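Local coordinates for BRO1 protein (Saccharomyces cerevisiae, PDB 1ZB1) that helps sort cargo into multivesicular bodies at the endosome, recruits the deubiquitinase DOA4 and may bind SNF7 through its Bro1 domain, at residues A190-V195 and T249-F254; A217-F222 and F254-S259. All coordinates share one frame; numbering follows the deposited sequence.

Both contacts lie in the helical Bro1 domain, with centres about 5 Å apart. Contact 1 joins helix 176-198 to helix 242-269. Contact 2 joins helix 208-230 to the same helix 242-269. Helices 176-198 and 208-230 follow each other in the chain, and the longer helix 242-269 comes after them and meets both. The two contacts share Phe254. They also touch directly: Glu192 of contact 1 is hydrogen-bonded to Tyr255 of contact 2, and Lys251 packs on Phe222. Three successive helices are thus tied together in the domain's buried interior, by charge in contact 1 and by packing in contact 2.

Contact 1 (A190-V195 and T249-F254); sequences AQELFV and TCKLHF
Glu192 and Lys251 form a buried salt bridge between helix 176-198 and helix 242-269. These two helices of the Bro1 domain are not consecutive: helix 208-230 lies between them in sequence. Lys251 NZ donates a hydrogen bond to Glu192 OE1 at 2.8 Å. It uses the syn lone pair of that oxygen, on the side facing OE2. The other carboxylate oxygen, Glu192 OE2, lies 3.4 Å from Lys251 NZ and is not bonded to it directly. A water links the two instead. It donates to Glu192 OE2 at 2.8 Å and accepts a weak bond from Lys251 NZ at 3.3 Å. Glu192 OE2 is also hydrogen-bonded to the hydroxyl of Tyr255, one turn further along helix 242-269. Lys251 NZ has a further acceptor in the backbone oxygen of Tyr9, near the start of the chain.

The helices stand well apart here. Their nearest CA atoms, those of Glu192 and Lys251, are 9.4 Å from each other. Long side chains bridge the gap. Glu192 leaves its helix with CG anti to the backbone N (chi1 169°) and then runs straight. Lys251 is extended beyond CG as well, and the two chains meet at about a right angle. The end of the lysine chain also packs on the carboxylate, with Lys251 CE 3.3 Å from Glu192 OE2. Phe222 of helix 208-230 touches both side chains.

Several bonds therefore hold the carboxylate and fix its rotation. Lys251 NZ is shared between Glu192 OE1 and the Tyr9 carbonyl. This pairing in the interior probably helps keep both groups ionised.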
loop_
_atom_site.group_PDB
_atom_site.type_symbol
_atom_site.label_atom_id
_atom_site.label_comp_id
_atom_site.label_asym_id
_atom_site.label_seq_id
_atom_site.Cartn_x
_atom_site.Cartn_y
_atom_site.Cartn_z
ATOM N N ALA A 190 5.253 0.502 4.920
ATOM C CA ALA A 190 4.968 1.227 6.154
ATOM C C ALA A 190 5.940 0.762 7.251
ATOM O O ALA A 190 6.541 1.583 7.949
ATOM C CB ALA A 190 3.520 0.988 6.587
ATOM N N GLN A 191 6.087 -0.553 7.391
ATOM C CA GLN A 191 6.993 -1.145 8.385
ATOM C C GLN A 191 8.424 -0.683 8.099
ATOM O O GLN A 191 9.159 -0.292 9.007
ATOM C CB GLN A 191 6.920 -2.678 8.316
ATOM C CG GLN A 191 7.874 -3.441 9.261
ATOM C CD GLN A 191 7.506 -3.292 10.733
ATOM O OE1 GLN A 191 6.357 -3.020 11.068
ATOM N NE2 GLN A 191 8.484 -3.490 11.620
ATOM N N GLU A 192 8.811 -0.726 6.828
ATOM C CA GLU A 192 10.148 -0.306 6.425
ATOM C C GLU A 192 10.432 1.141 6.841
ATOM O O GLU A 192 11.505 1.441 7.376
ATOM C CB GLU A 192 10.310 -0.467 4.910
ATOM C CG GLU A 192 11.564 0.170 4.343
ATOM C CD GLU A 192 11.738 -0.104 2.858
ATOM O OE1 GLU A 192 10.722 -0.197 2.137
ATOM O OE2 GLU A 192 12.896 -0.207 2.411
ATOM N N LEU A 193 9.479 2.038 6.605
ATOM C CA LEU A 193 9.662 3.442 6.979
ATOM C C LEU A 193 9.766 3.596 8.500
ATOM O O LEU A 193 10.444 4.500 8.998
ATOM C CB LEU A 193 8.504 4.289 6.438
ATOM C CG LEU A 193 8.782 5.200 5.230
ATOM C CD1 LEU A 193 9.742 4.541 4.259
ATOM C CD2 LEU A 193 7.472 5.552 4.547
ATOM N N PHE A 194 9.105 2.706 9.236
ATOM C CA PHE A 194 9.145 2.758 10.697
ATOM C C PHE A 194 10.569 2.452 11.167
ATOM O O PHE A 194 11.095 3.108 12.073
ATOM C CB PHE A 194 8.167 1.746 11.298
ATOM C CG PHE A 194 8.015 1.866 12.790
ATOM C CD1 PHE A 194 7.316 2.933 13.348
ATOM C CD2 PHE A 194 8.588 0.927 13.640
ATOM C CE1 PHE A 194 7.189 3.063 14.734
ATOM C CE2 PHE A 194 8.468 1.047 15.029
ATOM C CZ PHE A 194 7.768 2.118 15.573
ATOM N N VAL A 195 11.187 1.449 10.550
ATOM C CA VAL A 195 12.559 1.076 10.884
ATOM C C VAL A 195 13.491 2.254 10.592
ATOM O O VAL A 195 14.294 2.649 11.440
ATOM C CB VAL A 195 13.033 -0.140 10.056
ATOM C CG1 VAL A 195 14.528 -0.352 10.251
ATOM C CG2 VAL A 195 12.270 -1.385 10.480
ATOM N N THR A 249 12.846 -8.507 -3.823
ATOM C CA THR A 249 13.790 -9.560 -3.471
ATOM C C THR A 249 15.019 -8.981 -2.768
ATOM O O THR A 249 15.513 -9.550 -1.799
ATOM C CB THR A 249 14.241 -10.342 -4.725
ATOM O OG1 THR A 249 13.101 -10.981 -5.315
ATOM C CG2 THR A 249 15.275 -11.399 -4.354
ATOM N N CYS A 250 15.503 -7.848 -3.252
ATOM C CA CYS A 250 16.663 -7.215 -2.644
ATOM C C CYS A 250 16.338 -6.834 -1.194
ATOM O O CYS A 250 17.089 -7.163 -0.265
ATOM C CB CYS A 250 17.056 -5.970 -3.437
ATOM S SG CYS A 250 18.572 -5.173 -2.859
ATOM N N LYS A 251 15.209 -6.156 -1.006
ATOM C CA LYS A 251 14.789 -5.729 0.324
ATOM C C LYS A 251 14.630 -6.878 1.317
ATOM O O LYS A 251 15.040 -6.757 2.474
ATOM C CB LYS A 251 13.483 -4.917 0.245
ATOM C CG LYS A 251 13.654 -3.517 -0.357
ATOM C CD LYS A 251 12.389 -2.664 -0.216
ATOM C CE LYS A 251 12.630 -1.223 -0.682
ATOM N NZ LYS A 251 11.406 -0.367 -0.600
ATOM N N LEU A 252 14.061 -7.996 0.883
ATOM C CA LEU A 252 13.882 -9.111 1.809
ATOM C C LEU A 252 15.223 -9.616 2.347
ATOM O O LEU A 252 15.356 -9.854 3.547
ATOM C CB LEU A 252 13.085 -10.241 1.151
ATOM C CG LEU A 252 13.711 -11.330 0.291
ATOM C CD1 LEU A 252 14.422 -12.352 1.171
ATOM C CD2 LEU A 252 12.593 -12.024 -0.493
ATOM N N HIS A 253 16.219 -9.770 1.477
ATOM C CA HIS A 253 17.533 -10.216 1.934
ATOM C C HIS A 253 18.228 -9.112 2.727
ATOM O O HIS A 253 18.850 -9.375 3.752
ATOM C CB HIS A 253 18.426 -10.612 0.753
ATOM C CG HIS A 253 18.011 -11.880 0.079
ATOM N ND1 HIS A 253 17.986 -13.094 0.731
ATOM C CD2 HIS A 253 17.603 -12.122 -1.188
ATOM C CE1 HIS A 253 17.580 -14.031 -0.107
ATOM N NE2 HIS A 253 17.341 -13.468 -1.278
ATOM N N PHE A 254 18.121 -7.874 2.257
ATOM C CA PHE A 254 18.769 -6.759 2.944
ATOM C C PHE A 254 18.283 -6.559 4.377
ATOM O O PHE A 254 19.084 -6.307 5.284
ATOM C CB PHE A 254 18.573 -5.452 2.184
ATOM C CG PHE A 254 19.235 -4.276 2.842
ATOM C CD1 PHE A 254 20.619 -4.150 2.834
ATOM C CD2 PHE A 254 18.479 -3.311 3.501
ATOM C CE1 PHE A 254 21.244 -3.082 3.473
ATOM C CE2 PHE A 254 19.090 -2.238 4.144
ATOM C CZ PHE A 254 20.479 -2.122 4.130
HETATM O O HOH W 1 13.537 1.857 0.676
#

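Contact 2 (A217-F222 and F254-S259)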
loop_
_atom_site.group_PDB
_atom_site.type_symbol
_atom_site.label_atom_id
_atom_site.label_comp_id
_atom_site.label_asym_id
_atom_site.label_seq_id
_atom_site.Cartn_x
_atom_site.Cartn_y
_atom_site.Cartn_z
ATOM N N ALA A 217 10.726 -8.198 10.882
ATOM C CA ALA A 217 9.348 -8.078 10.429
ATOM C C ALA A 217 9.302 -7.499 9.012
ATOM O O ALA A 217 8.505 -7.940 8.183
ATOM C CB ALA A 217 8.547 -7.204 11.398
ATOM N N THR A 218 10.160 -6.519 8.735
ATOM C CA THR A 218 10.212 -5.900 7.407
ATOM C C THR A 218 10.539 -6.970 6.368
ATOM O O THR A 218 9.933 -7.027 5.291
ATOM C CB THR A 218 11.279 -4.791 7.348
ATOM O OG1 THR A 218 11.008 -3.815 8.363
ATOM C CG2 THR A 218 11.263 -4.103 5.982
ATOM N N CYS A 219 11.495 -7.828 6.710
ATOM C CA CYS A 219 11.900 -8.919 5.837
ATOM C C CYS A 219 10.716 -9.846 5.574
ATOM O O CYS A 219 10.397 -10.140 4.423
ATOM C CB CYS A 219 13.047 -9.714 6.474
ATOM S SG CYS A 219 13.314 -11.333 5.713
ATOM N N ASN A 220 10.058 -10.296 6.639
ATOM C CA ASN A 220 8.919 -11.200 6.490
ATOM C C ASN A 220 7.816 -10.602 5.609
ATOM O O ASN A 220 7.205 -11.303 4.808
ATOM C CB ASN A 220 8.336 -11.581 7.857
ATOM C CG ASN A 220 9.319 -12.370 8.722
ATOM O OD1 ASN A 220 10.207 -13.059 8.211
ATOM N ND2 ASN A 220 9.148 -12.286 10.036
ATOM N N LEU A 221 7.562 -9.308 5.765
ATOM C CA LEU A 221 6.542 -8.637 4.970
ATOM C C LEU A 221 6.888 -8.640 3.475
ATOM O O LEU A 221 6.037 -8.933 2.630
ATOM C CB LEU A 221 6.357 -7.203 5.474
ATOM C CG LEU A 221 5.225 -6.913 6.470
ATOM C CD1 LEU A 221 4.729 -8.187 7.134
ATOM C CD2 LEU A 221 5.716 -5.904 7.501
ATOM N N PHE A 222 8.128 -8.309 3.136
ATOM C CA PHE A 222 8.514 -8.315 1.730
ATOM C C PHE A 222 8.551 -9.755 1.208
ATOM O O PHE A 222 8.405 -9.992 0.011
ATOM C CB PHE A 222 9.858 -7.604 1.539
ATOM C CG PHE A 222 9.732 -6.105 1.467
ATOM C CD1 PHE A 222 9.126 -5.498 0.365
ATOM C CD2 PHE A 222 10.183 -5.300 2.512
ATOM C CE1 PHE A 222 8.969 -4.108 0.304
ATOM C CE2 PHE A 222 10.032 -3.912 2.464
ATOM C CZ PHE A 222 9.423 -3.314 1.357
ATOM N N PHE A 254 18.121 -7.874 2.257
ATOM C CA PHE A 254 18.769 -6.759 2.944
ATOM C C PHE A 254 18.283 -6.559 4.377
ATOM O O PHE A 254 19.084 -6.307 5.284
ATOM C CB PHE A 254 18.573 -5.452 2.184
ATOM C CG PHE A 254 19.235 -4.276 2.842
ATOM C CD1 PHE A 254 20.619 -4.150 2.834
ATOM C CD2 PHE A 254 18.479 -3.311 3.501
ATOM C CE1 PHE A 254 21.244 -3.082 3.473
ATOM C CE2 PHE A 254 19.090 -2.238 4.144
ATOM C CZ PHE A 254 20.479 -2.122 4.130
ATOM N N TYR A 255 16.975 -6.652 4.589
ATOM C CA TYR A 255 16.455 -6.462 5.931
ATOM C C TYR A 255 16.727 -7.668 6.819
ATOM O O TYR A 255 16.864 -7.534 8.033
ATOM C CB TYR A 255 14.970 -6.075 5.865
ATOM C CG TYR A 255 14.836 -4.616 5.472
ATOM C CD1 TYR A 255 15.323 -3.612 6.310
ATOM C CD2 TYR A 255 14.317 -4.238 4.232
ATOM C CE1 TYR A 255 15.309 -2.272 5.924
ATOM C CE2 TYR A 255 14.298 -2.896 3.838
ATOM C CZ TYR A 255 14.798 -1.922 4.687
ATOM O OH TYR A 255 14.814 -0.597 4.303
ATOM N N LYS A 256 16.838 -8.844 6.214
ATOM C CA LYS A 256 17.163 -10.033 6.990
ATOM C C LYS A 256 18.601 -9.835 7.491
ATOM O O LYS A 256 18.928 -10.163 8.633
ATOM C CB LYS A 256 17.087 -11.285 6.116
ATOM C CG LYS A 256 17.571 -12.541 6.811
ATOM C CD LYS A 256 16.456 -13.548 7.007
ATOM C CE LYS A 256 15.913 -14.055 5.678
ATOM N NZ LYS A 256 14.894 -15.121 5.892
ATOM N N SER A 257 19.448 -9.283 6.628
ATOM C CA SER A 257 20.843 -9.015 6.968
ATOM C C SER A 257 20.932 -7.990 8.094
ATOM O O SER A 257 21.674 -8.176 9.061
ATOM C CB SER A 257 21.599 -8.477 5.747
ATOM O OG SER A 257 22.899 -8.027 6.110
ATOM N N LEU A 258 20.172 -6.907 7.953
ATOM C CA LEU A 258 20.160 -5.838 8.943
ATOM C C LEU A 258 19.717 -6.368 10.302
ATOM O O LEU A 258 20.209 -5.931 11.345
ATOM C CB LEU A 258 19.217 -4.719 8.494
ATOM C CG LEU A 258 19.465 -3.345 9.117
ATOM C CD1 LEU A 258 20.813 -2.822 8.634
ATOM C CD2 LEU A 258 18.351 -2.379 8.722
ATOM N N SER A 259 18.782 -7.312 10.277
ATOM C CA SER A 259 18.257 -7.914 11.497
ATOM C C SER A 259 19.333 -8.721 12.226
ATOM O O SER A 259 19.505 -8.597 13.440
ATOM C CB SER A 259 17.079 -8.826 11.156
ATOM O OG SER A 259 16.537 -9.398 12.327
#
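Thr218 places its methyl over one face of the Tyr255 ring. Thr218 CG2 sits 3.8 Å from the ring centroid and 21° off the ring normal, a CH-pi contact. It lies somewhat toward the rim, and its nearest ring atom is Tyr255 CD2 at 3.5 Å. The threonine torsion (chi1 -57°) directs CG2 to the ring and sets OG1 beside its own backbone N. There OG1 is hydrogen-bonded to the carbonyl oxygen of Leu214, one turn back. Thr218 CG2 also lies in plane at the edge of the Phe222 ring. Phe254 CD2 covers the opposite face of the Tyr255 ring, which is thus held between a methyl and a second aromatic side chain.

Helices 208-230 and 242-269 are consecutive in the chain and antiparallel, so they form a helical hairpin within the Bro1 domain. The axes of segments 217-222 and 254-259 come within 8.0 Å, with a signed crossing angle of -160°. The approach is close at Cys219 and Tyr255, whose CA atoms are 5.2 Å apart.

Here Cys219 CB meets Tyr255 CB at 4.2 Å, methylene against methylene. Cys219 SG reaches on to Lys256 and touches both CB and CE, with CE at 3.8 Å. The lysine chain is bent at chi2 and chi3, which curls its aliphatic part around the sulfur. One turn on from Tyr255, Ser259 OG is hydrogen-bonded to the backbone oxygen of Ser212 on helix 208-230.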